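Local coordinates for protein beta-agarase (Persicobacter, PDB 6AII) that probably hydrolyses agarose as a family GH16 beta-agarase, producing neoagarobiose, and carries a bound calcium ion in its catalytic domain, at residues A[27-33]-A[45-49]; A[74-80]-A[311-316]; A[63-69]-A[102-108]. All blocks are in the same frame, centred on the assembly; numbering follows the deposited sequence.

Contact 1. Residues A[27-33]-A[45-49]. With CA (calcium ion), chain B.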
# COMPACT_ATOMS: atom_id res chain seq x y z
N MET A 27 -11.48 3.82 11.46
CA MET A 27 -10.43 3.56 10.42
C MET A 27 -10.10 4.86 9.69
O MET A 27 -9.52 4.80 8.62
CB MET A 27 -10.93 2.53 9.41
CG MET A 27 -11.03 1.11 9.95
SD MET A 27 -9.40 0.46 10.34
CE MET A 27 -8.86 -0.02 8.69
N SER A 28 -10.48 6.04 10.22
CA SER A 28 -10.29 7.31 9.60
C SER A 28 -9.54 8.25 10.54
O SER A 28 -9.82 8.26 11.77
CB SER A 28 -11.62 7.97 9.14
OG SER A 28 -12.37 7.11 8.29
N ASP A 29 -8.57 9.02 10.02
CA ASP A 29 -7.73 9.87 10.85
C ASP A 29 -7.03 10.88 9.97
O ASP A 29 -6.47 10.46 8.92
CB ASP A 29 -6.72 9.03 11.63
CG ASP A 29 -6.03 9.74 12.78
OD1 ASP A 29 -6.03 10.99 12.84
OD2 ASP A 29 -5.59 8.98 13.69
N ASP A 30 -7.05 12.19 10.34
CA ASP A 30 -6.25 13.16 9.59
C ASP A 30 -4.97 13.63 10.27
O ASP A 30 -4.32 14.54 9.79
CB ASP A 30 -7.13 14.32 9.11
CG ASP A 30 -7.87 15.09 10.18
OD1 ASP A 30 -7.73 14.78 11.37
OD2 ASP A 30 -8.55 16.05 9.76
N PHE A 31 -4.59 12.93 11.36
CA PHE A 31 -3.22 12.99 11.90
C PHE A 31 -2.74 14.41 12.27
O PHE A 31 -1.60 14.78 11.99
CB PHE A 31 -2.25 12.34 10.88
CG PHE A 31 -2.50 10.87 10.76
CD1 PHE A 31 -2.37 10.07 11.87
CD2 PHE A 31 -2.88 10.28 9.56
CE1 PHE A 31 -2.58 8.71 11.80
CE2 PHE A 31 -3.09 8.92 9.49
CZ PHE A 31 -2.95 8.13 10.60
N ASN A 32 -3.63 15.17 12.89
CA ASN A 32 -3.30 16.57 13.19
C ASN A 32 -3.03 16.72 14.69
O ASN A 32 -3.29 17.76 15.30
CB ASN A 32 -4.37 17.50 12.62
CG ASN A 32 -4.49 17.41 11.10
OD1 ASN A 32 -3.51 17.21 10.34
ND2 ASN A 32 -5.70 17.65 10.64
N TYR A 33 -2.49 15.66 15.29
CA TYR A 33 -2.07 15.64 16.68
C TYR A 33 -0.60 15.20 16.72
O TYR A 33 -0.06 14.71 15.71
CB TYR A 33 -2.93 14.69 17.51
CG TYR A 33 -3.05 13.31 16.89
CD1 TYR A 33 -2.09 12.35 17.09
CD2 TYR A 33 -4.07 13.02 16.00
CE1 TYR A 33 -2.18 11.08 16.51
CE2 TYR A 33 -4.17 11.77 15.41
CZ TYR A 33 -3.21 10.79 15.65
OH TYR A 33 -3.31 9.57 15.07
N ALA A 45 -3.65 6.87 18.79
CA ALA A 45 -5.01 7.39 18.77
C ALA A 45 -6.02 6.28 19.00
O ALA A 45 -7.18 6.43 18.61
CB ALA A 45 -5.29 8.12 17.47
N GLY A 46 -5.59 5.16 19.56
CA GLY A 46 -6.41 4.00 19.70
C GLY A 46 -6.69 3.27 18.38
O GLY A 46 -7.49 2.31 18.36
N LYS A 47 -6.02 3.64 17.28
CA LYS A 47 -6.36 3.13 15.97
C LYS A 47 -5.21 2.47 15.18
O LYS A 47 -5.49 1.64 14.34
CB LYS A 47 -6.87 4.26 15.08
CG LYS A 47 -8.17 4.90 15.54
CD LYS A 47 -8.61 6.08 14.69
CE LYS A 47 -9.86 6.71 15.27
NZ LYS A 47 -10.23 7.94 14.53
N TRP A 48 -3.99 2.89 15.39
CA TRP A 48 -2.88 2.55 14.48
C TRP A 48 -1.73 1.97 15.32
O TRP A 48 -1.02 2.73 16.00
CB TRP A 48 -2.39 3.80 13.70
CG TRP A 48 -3.50 4.63 13.15
CD1 TRP A 48 -3.90 5.86 13.59
CD2 TRP A 48 -4.42 4.27 12.11
NE1 TRP A 48 -4.99 6.29 12.90
CE2 TRP A 48 -5.33 5.35 11.97
CE3 TRP A 48 -4.55 3.16 11.24
CZ2 TRP A 48 -6.35 5.35 11.03
CZ3 TRP A 48 -5.59 3.16 10.35
CH2 TRP A 48 -6.46 4.26 10.22
N LYS A 49 -1.48 0.65 15.17
CA LYS A 49 -0.39 0.06 15.89
C LYS A 49 0.93 0.50 15.25
O LYS A 49 1.03 0.41 14.04
CB LYS A 49 -0.41 -1.46 15.85
CG LYS A 49 0.55 -2.19 16.81
CD LYS A 49 0.54 -3.67 16.53
CE LYS A 49 1.14 -4.59 17.55
NZ LYS A 49 1.37 -5.92 16.92
CA CA B . -3.25 15.89 8.20
O HOH W 1 -7.94 9.53 15.36
O HOH W 2 -2.62 18.28 7.74
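Residues 27-33 form an irregular loop and 45-49 a turn running into strand 48-49, so no strand ladder joins them; the closest CA pair, Met27 with Lys47, is 6.9 Å apart. Ala45 and Gly46 turn the chain with positive phi (61° and 72°), and Lys47 and Trp48 together oppose Ile44 as a classic beta bulge. In the loop, Phe31 N donates to Asp29 OD1 at 2.8 Å, an Asx turn in which Phe31 also takes positive phi. Asp29 OD2 is the polar centre: it accepts from Trp48 NE1 at 2.9 Å and from Tyr33 OH at 2.7 Å. Lys47 is extended, and its NZ reaches Ser28 O at 2.8 Å while also donating to Ala25 O. Phe31 CZ lies over one face of the Trp48 ring; the Phe31 ring and the Trp48 five-membered ring have centroids 5.0 Å apart and planes oblique at 48°. Met76 and Ile318 touch both aromatic side chains. The turn packs against a loop that contributes to a calcium site, completed by Asp5, Gly74, Asp316 and a water. Two loop atoms bind the ion directly, Asp30 O at 2.3 Å and Asn32 OD1 at 2.5 Å.

Contact 2. Residues A[74-80]-A[311-316]; sequences GHMNIVA and HIMKVD. With CA (calcium ion), chain B.
A calcium site closes one end of this antiparallel strand pair, which belongs to a sheet of the GH16 beta-sandwich (jelly roll). Strands 75-79 and 312-315 run at 157°, their axes 4.5 Å apart at closest approach. Met76-Val315 and Ile78-Met313 are hydrogen-bonded pairs, with CA separations of 4.9 and 5.0 Å; Asn77 CA-Lys314 CA (4.8 Å) and Val79 CA-Ile312 CA (4.5 Å) mark the non-hydrogen-bonded pairs. The ladder consists of Met76 N to Val315 O (2.9 Å), Val315 N to Met76 O (2.8 Å), Ile78 N to Met313 O (2.8 Å), Met313 N to Ile78 O (2.9 Å) and Ala80 N to His311 O (2.9 Å).

Met76, Ile78, Met313 and Val315 share one face, all of them buried, where Ile284 meets Ile78 and Met313. The ends of Met76 and Met313, both chi1 t, lead away from the opposing segment. The other face mixes buried Asn77 and Ile312 with partly exposed Val79 and Lys314; Val79 CG2 lies 4.1 Å from Ile312 CG2. Extended Lys314 (m, then t throughout) sets CD over the His75 ring, 3.9 Å from its centroid, a CH-pi contact, and its NZ pairs with Glu309. Asp316, chi1 t, turns a chain corner; its OD2 salt-bridges Arg123. Asp5, Asp30, Asn32 and a water complete the site, where calcium is held by Gly74 O at 2.2 Å, Asp316 OD1 at 2.3 Å and Asp316 O at 2.6 Å.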
# COMPACT_ATOMS: atom_id res chain seq x y z
N GLY A 74 1.08 17.51 10.91
CA GLY A 74 -0.13 17.21 10.12
C GLY A 74 -0.14 15.86 9.46
O GLY A 74 -1.14 15.53 8.77
N HIS A 75 0.89 15.04 9.73
CA HIS A 75 0.94 13.70 9.08
C HIS A 75 1.59 12.67 9.99
O HIS A 75 2.47 12.98 10.83
CB HIS A 75 1.72 13.77 7.76
CG HIS A 75 2.86 14.69 7.80
ND1 HIS A 75 4.08 14.33 8.38
CD2 HIS A 75 3.01 15.95 7.37
CE1 HIS A 75 4.90 15.39 8.27
NE2 HIS A 75 4.29 16.34 7.66
N MET A 76 1.21 11.43 9.74
CA MET A 76 1.93 10.28 10.29
C MET A 76 3.25 10.18 9.51
O MET A 76 3.25 10.39 8.27
CB MET A 76 1.15 8.98 10.12
CG MET A 76 1.94 7.77 10.50
SD MET A 76 0.82 6.30 10.58
CE MET A 76 0.03 6.48 12.10
N ASN A 77 4.33 9.91 10.20
CA ASN A 77 5.67 9.80 9.64
C ASN A 77 6.10 8.33 9.77
O ASN A 77 6.09 7.77 10.87
CB ASN A 77 6.68 10.63 10.43
CG ASN A 77 6.30 12.08 10.49
OD1 ASN A 77 6.25 12.67 9.43
ND2 ASN A 77 6.08 12.61 11.71
N ILE A 78 6.47 7.72 8.65
CA ILE A 78 6.99 6.35 8.62
C ILE A 78 8.44 6.47 8.14
O ILE A 78 8.70 6.75 6.97
CB ILE A 78 6.11 5.43 7.79
CG1 ILE A 78 4.65 5.47 8.26
CG2 ILE A 78 6.65 4.01 7.90
CD1 ILE A 78 3.70 4.67 7.42
N VAL A 79 9.38 6.33 9.10
CA VAL A 79 10.73 6.81 8.94
C VAL A 79 11.73 5.71 8.58
O VAL A 79 11.64 4.66 9.18
CB VAL A 79 11.21 7.52 10.21
CG1 VAL A 79 12.65 7.93 10.10
CG2 VAL A 79 10.25 8.70 10.50
N ALA A 80 12.57 5.98 7.61
CA ALA A 80 13.79 5.17 7.35
C ALA A 80 14.99 5.86 7.97
O ALA A 80 15.29 7.03 7.66
CB ALA A 80 14.00 4.90 5.87
N HIS A 311 13.67 10.58 3.50
CA HIS A 311 13.59 9.15 3.76
C HIS A 311 12.44 8.86 4.71
O HIS A 311 12.57 8.10 5.66
CB HIS A 311 14.96 8.66 4.25
CG HIS A 311 15.92 8.58 3.12
ND1 HIS A 311 16.46 9.68 2.49
CD2 HIS A 311 16.43 7.49 2.49
CE1 HIS A 311 17.18 9.26 1.46
NE2 HIS A 311 17.22 7.90 1.46
N ILE A 312 11.30 9.49 4.48
CA ILE A 312 10.12 9.39 5.32
C ILE A 312 8.92 9.30 4.38
O ILE A 312 8.73 10.20 3.52
CB ILE A 312 9.94 10.61 6.24
CG1 ILE A 312 11.20 10.90 7.06
CG2 ILE A 312 8.69 10.44 7.11
CD1 ILE A 312 11.07 12.11 7.95
N MET A 313 8.10 8.35 4.63
CA MET A 313 6.79 8.22 3.97
C MET A 313 5.78 8.94 4.88
O MET A 313 5.67 8.59 6.06
CB MET A 313 6.36 6.79 3.78
CG MET A 313 5.02 6.63 3.07
SD MET A 313 4.54 4.86 3.03
CE MET A 313 2.94 4.99 2.26
N LYS A 314 5.05 9.92 4.36
CA LYS A 314 4.17 10.75 5.20
C LYS A 314 2.71 10.43 4.84
O LYS A 314 2.40 10.21 3.64
CB LYS A 314 4.43 12.24 4.97
CG LYS A 314 5.82 12.64 5.35
CD LYS A 314 6.15 14.11 5.08
CE LYS A 314 7.58 14.40 5.46
NZ LYS A 314 7.94 15.77 5.04
N VAL A 315 1.86 10.40 5.84
CA VAL A 315 0.46 10.11 5.60
C VAL A 315 -0.34 11.31 6.16
O VAL A 315 -0.44 11.46 7.38
CB VAL A 315 -0.02 8.79 6.23
CG1 VAL A 315 -1.47 8.49 5.85
CG2 VAL A 315 0.90 7.61 5.83
N ASP A 316 -0.89 12.11 5.25
CA ASP A 316 -1.69 13.29 5.69
C ASP A 316 -3.00 12.83 6.29
O ASP A 316 -3.50 13.43 7.25
CB ASP A 316 -1.91 14.19 4.48
CG ASP A 316 -2.61 15.50 4.80
OD1 ASP A 316 -2.55 15.94 5.98
OD2 ASP A 316 -3.20 16.07 3.84
CA CA B . -3.25 15.89 8.20
O HOH W 3 6.11 18.04 5.70
O HOH W 2 -2.62 18.28 7.74

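Contact 3. Residues A[63-69]-A[102-108]; sequences QWRHENV and ATQMGCV
Gln63 and Trp64 run parallel to Gln104 and Met105, with CA separations of 4.5 Å for Gln63-Gln104 and 4.6 Å for Trp64-Met105. Three backbone hydrogen bonds of 2.9 Å fix this register: Gln63 N to Thr103 O, Met105 N to Gln63 O, and Arg65 N to Met105 O. On the face of Gln63 and Gln104, Gln104 NE2 donates to Gln63 OE1 at 2.8 Å, while Gln104 OE1 accepts from Asn83 N.

Beyond Arg65 the chain leaves the strand through a short 3-10 segment at 66-67, with Asn68 N returning to Arg65 O at 3.0 Å. Water 4 lies between the segments, 2.9 Å from Arg65 O, one of several acceptors in its reach, and accepts from Cys107 N at 3.0 Å. Arg65 NH1 bonds Trp64 O at 2.9 Å and salt-bridges Asp57. Asn68 ND2 is satisfied by Val79 O and Ser81 OG, and Trp64 NE1 by Ile286 O.

Trp64 (chi1 m, chi2 -35°) lays its ring against Cys107 (chi1 t): CB stands 3.6 Å from the five-membered centroid, SG 4.1 Å from the six-membered one. At Gly106 a CB would clash with Asn68 O and Val69 CG2. Further along, Val69 CG1 meets Val108 CG2 at 3.7 Å. A short parallel pairing is thereby built into the otherwise antiparallel strand neighbourhood of 97-110, within a sheet of the GH16 beta-sandwich.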
# COMPACT_ATOMS: atom_id res chain seq x y z
N GLN A 63 14.59 -3.42 9.19
CA GLN A 63 14.41 -3.60 10.61
C GLN A 63 13.32 -2.65 11.11
O GLN A 63 13.59 -1.50 11.41
CB GLN A 63 15.69 -3.29 11.41
CG GLN A 63 16.72 -4.41 11.28
CD GLN A 63 17.98 -4.18 12.09
OE1 GLN A 63 18.41 -3.06 12.34
NE2 GLN A 63 18.58 -5.31 12.50
N TRP A 64 12.09 -3.16 11.11
CA TRP A 64 10.96 -2.36 11.62
C TRP A 64 11.21 -2.09 13.09
O TRP A 64 11.63 -3.04 13.81
CB TRP A 64 9.63 -3.05 11.43
CG TRP A 64 9.16 -3.09 10.02
CD1 TRP A 64 9.33 -2.14 9.05
CD2 TRP A 64 8.46 -4.17 9.40
NE1 TRP A 64 8.75 -2.55 7.89
CE2 TRP A 64 8.22 -3.79 8.07
CE3 TRP A 64 7.97 -5.39 9.85
CZ2 TRP A 64 7.52 -4.59 7.18
CZ3 TRP A 64 7.31 -6.19 8.95
CH2 TRP A 64 7.07 -5.80 7.64
N ARG A 65 11.00 -0.85 13.51
CA ARG A 65 11.20 -0.46 14.89
C ARG A 65 10.01 0.39 15.28
O ARG A 65 9.62 1.26 14.52
CB ARG A 65 12.50 0.33 15.04
CG ARG A 65 13.77 -0.49 14.85
CD ARG A 65 13.91 -1.55 15.92
NE ARG A 65 15.14 -2.35 15.77
CZ ARG A 65 15.21 -3.55 15.21
NH1 ARG A 65 14.17 -4.12 14.60
NH2 ARG A 65 16.39 -4.21 15.28
N HIS A 66 9.54 0.19 16.50
CA HIS A 66 8.43 0.99 16.99
C HIS A 66 8.75 2.50 16.88
O HIS A 66 7.86 3.32 16.51
CB HIS A 66 8.16 0.68 18.48
CG HIS A 66 7.62 -0.70 18.66
ND1 HIS A 66 8.44 -1.76 19.04
CD2 HIS A 66 6.41 -1.23 18.43
CE1 HIS A 66 7.73 -2.87 19.05
NE2 HIS A 66 6.47 -2.57 18.77
N GLU A 67 9.99 2.90 17.17
CA GLU A 67 10.35 4.30 17.25
C GLU A 67 10.55 4.95 15.87
O GLU A 67 10.97 6.09 15.79
CB GLU A 67 11.63 4.50 18.08
CG GLU A 67 12.82 3.69 17.60
CD GLU A 67 13.01 2.34 18.27
OE1 GLU A 67 12.01 1.61 18.50
OE2 GLU A 67 14.21 1.97 18.44
N ASN A 68 10.26 4.21 14.80
CA ASN A 68 10.37 4.75 13.43
C ASN A 68 8.97 5.11 12.90
O ASN A 68 8.82 5.36 11.70
CB ASN A 68 11.08 3.77 12.49
CG ASN A 68 12.59 3.89 12.63
OD1 ASN A 68 13.13 3.67 13.74
ND2 ASN A 68 13.31 4.28 11.57
N VAL A 69 8.00 5.23 13.81
CA VAL A 69 6.67 5.77 13.47
C VAL A 69 6.39 6.94 14.42
O VAL A 69 6.48 6.82 15.63
CB VAL A 69 5.56 4.71 13.59
CG1 VAL A 69 4.16 5.31 13.36
CG2 VAL A 69 5.74 3.52 12.66
N ALA A 102 21.66 -2.65 7.68
CA ALA A 102 20.22 -2.61 7.80
C ALA A 102 19.69 -1.17 7.61
O ALA A 102 20.43 -0.17 7.66
CB ALA A 102 19.82 -3.12 9.15
N THR A 103 18.39 -1.12 7.37
CA THR A 103 17.69 0.17 7.46
C THR A 103 16.56 0.01 8.46
O THR A 103 15.66 -0.85 8.28
CB THR A 103 17.21 0.62 6.07
OG1 THR A 103 18.27 0.55 5.11
CG2 THR A 103 16.58 2.02 6.10
N GLN A 104 16.53 0.82 9.53
CA GLN A 104 15.47 0.81 10.46
C GLN A 104 14.28 1.54 9.86
O GLN A 104 14.53 2.57 9.21
CB GLN A 104 15.88 1.42 11.80
CG GLN A 104 16.95 0.58 12.54
CD GLN A 104 18.33 0.76 11.98
OE1 GLN A 104 18.84 1.89 11.79
NE2 GLN A 104 19.00 -0.39 11.65
N MET A 105 13.12 0.94 9.99
CA MET A 105 11.97 1.41 9.20
C MET A 105 10.72 1.29 10.01
O MET A 105 10.72 0.75 11.09
CB MET A 105 11.88 0.58 7.91
CG MET A 105 12.94 0.95 6.91
SD MET A 105 12.85 -0.08 5.41
CE MET A 105 13.18 1.08 4.11
N GLY A 106 9.60 1.82 9.51
CA GLY A 106 8.37 1.73 10.26
C GLY A 106 7.29 0.94 9.54
O GLY A 106 7.28 0.77 8.29
N CYS A 107 6.34 0.45 10.34
CA CYS A 107 5.24 -0.33 9.88
C CYS A 107 4.04 -0.04 10.79
O CYS A 107 4.23 0.01 12.01
CB CYS A 107 5.62 -1.81 9.88
SG CYS A 107 4.32 -2.89 9.29
N VAL A 108 2.87 0.21 10.19
CA VAL A 108 1.69 0.53 10.93
C VAL A 108 0.56 -0.42 10.56
O VAL A 108 0.35 -0.68 9.36
CB VAL A 108 1.31 1.99 10.63
CG1 VAL A 108 -0.02 2.32 11.24
CG2 VAL A 108 2.40 2.92 11.13
O HOH W 4 7.20 0.32 13.19

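How the contacts relate
All three contacts are largely buried, but contact 1 alone includes an exposed touching residue, Ala45, and its loop and bulge meet mainly through side chains. Contact 2 is a regular antiparallel ladder, contact 3 a parallel pairing of two residue pairs, in different sheets. Calcium unites contacts 1 and 2: both supply ligands and share water 2, and Phe31 CE1 packs 3.4 Å from Met76 CE. Contact 3 supplies no ligand. Between contacts 2 and 3, Ile78 CG2 packs 3.3 Å from Gly106 O, while beside strand 75-79 Val79 N probably hydrogen-bonds Asn68 O at 2.8 Å. Strand 97-110 links contacts 1 and 3, with Trp48 CB 3.7 Å from Val108 CG1.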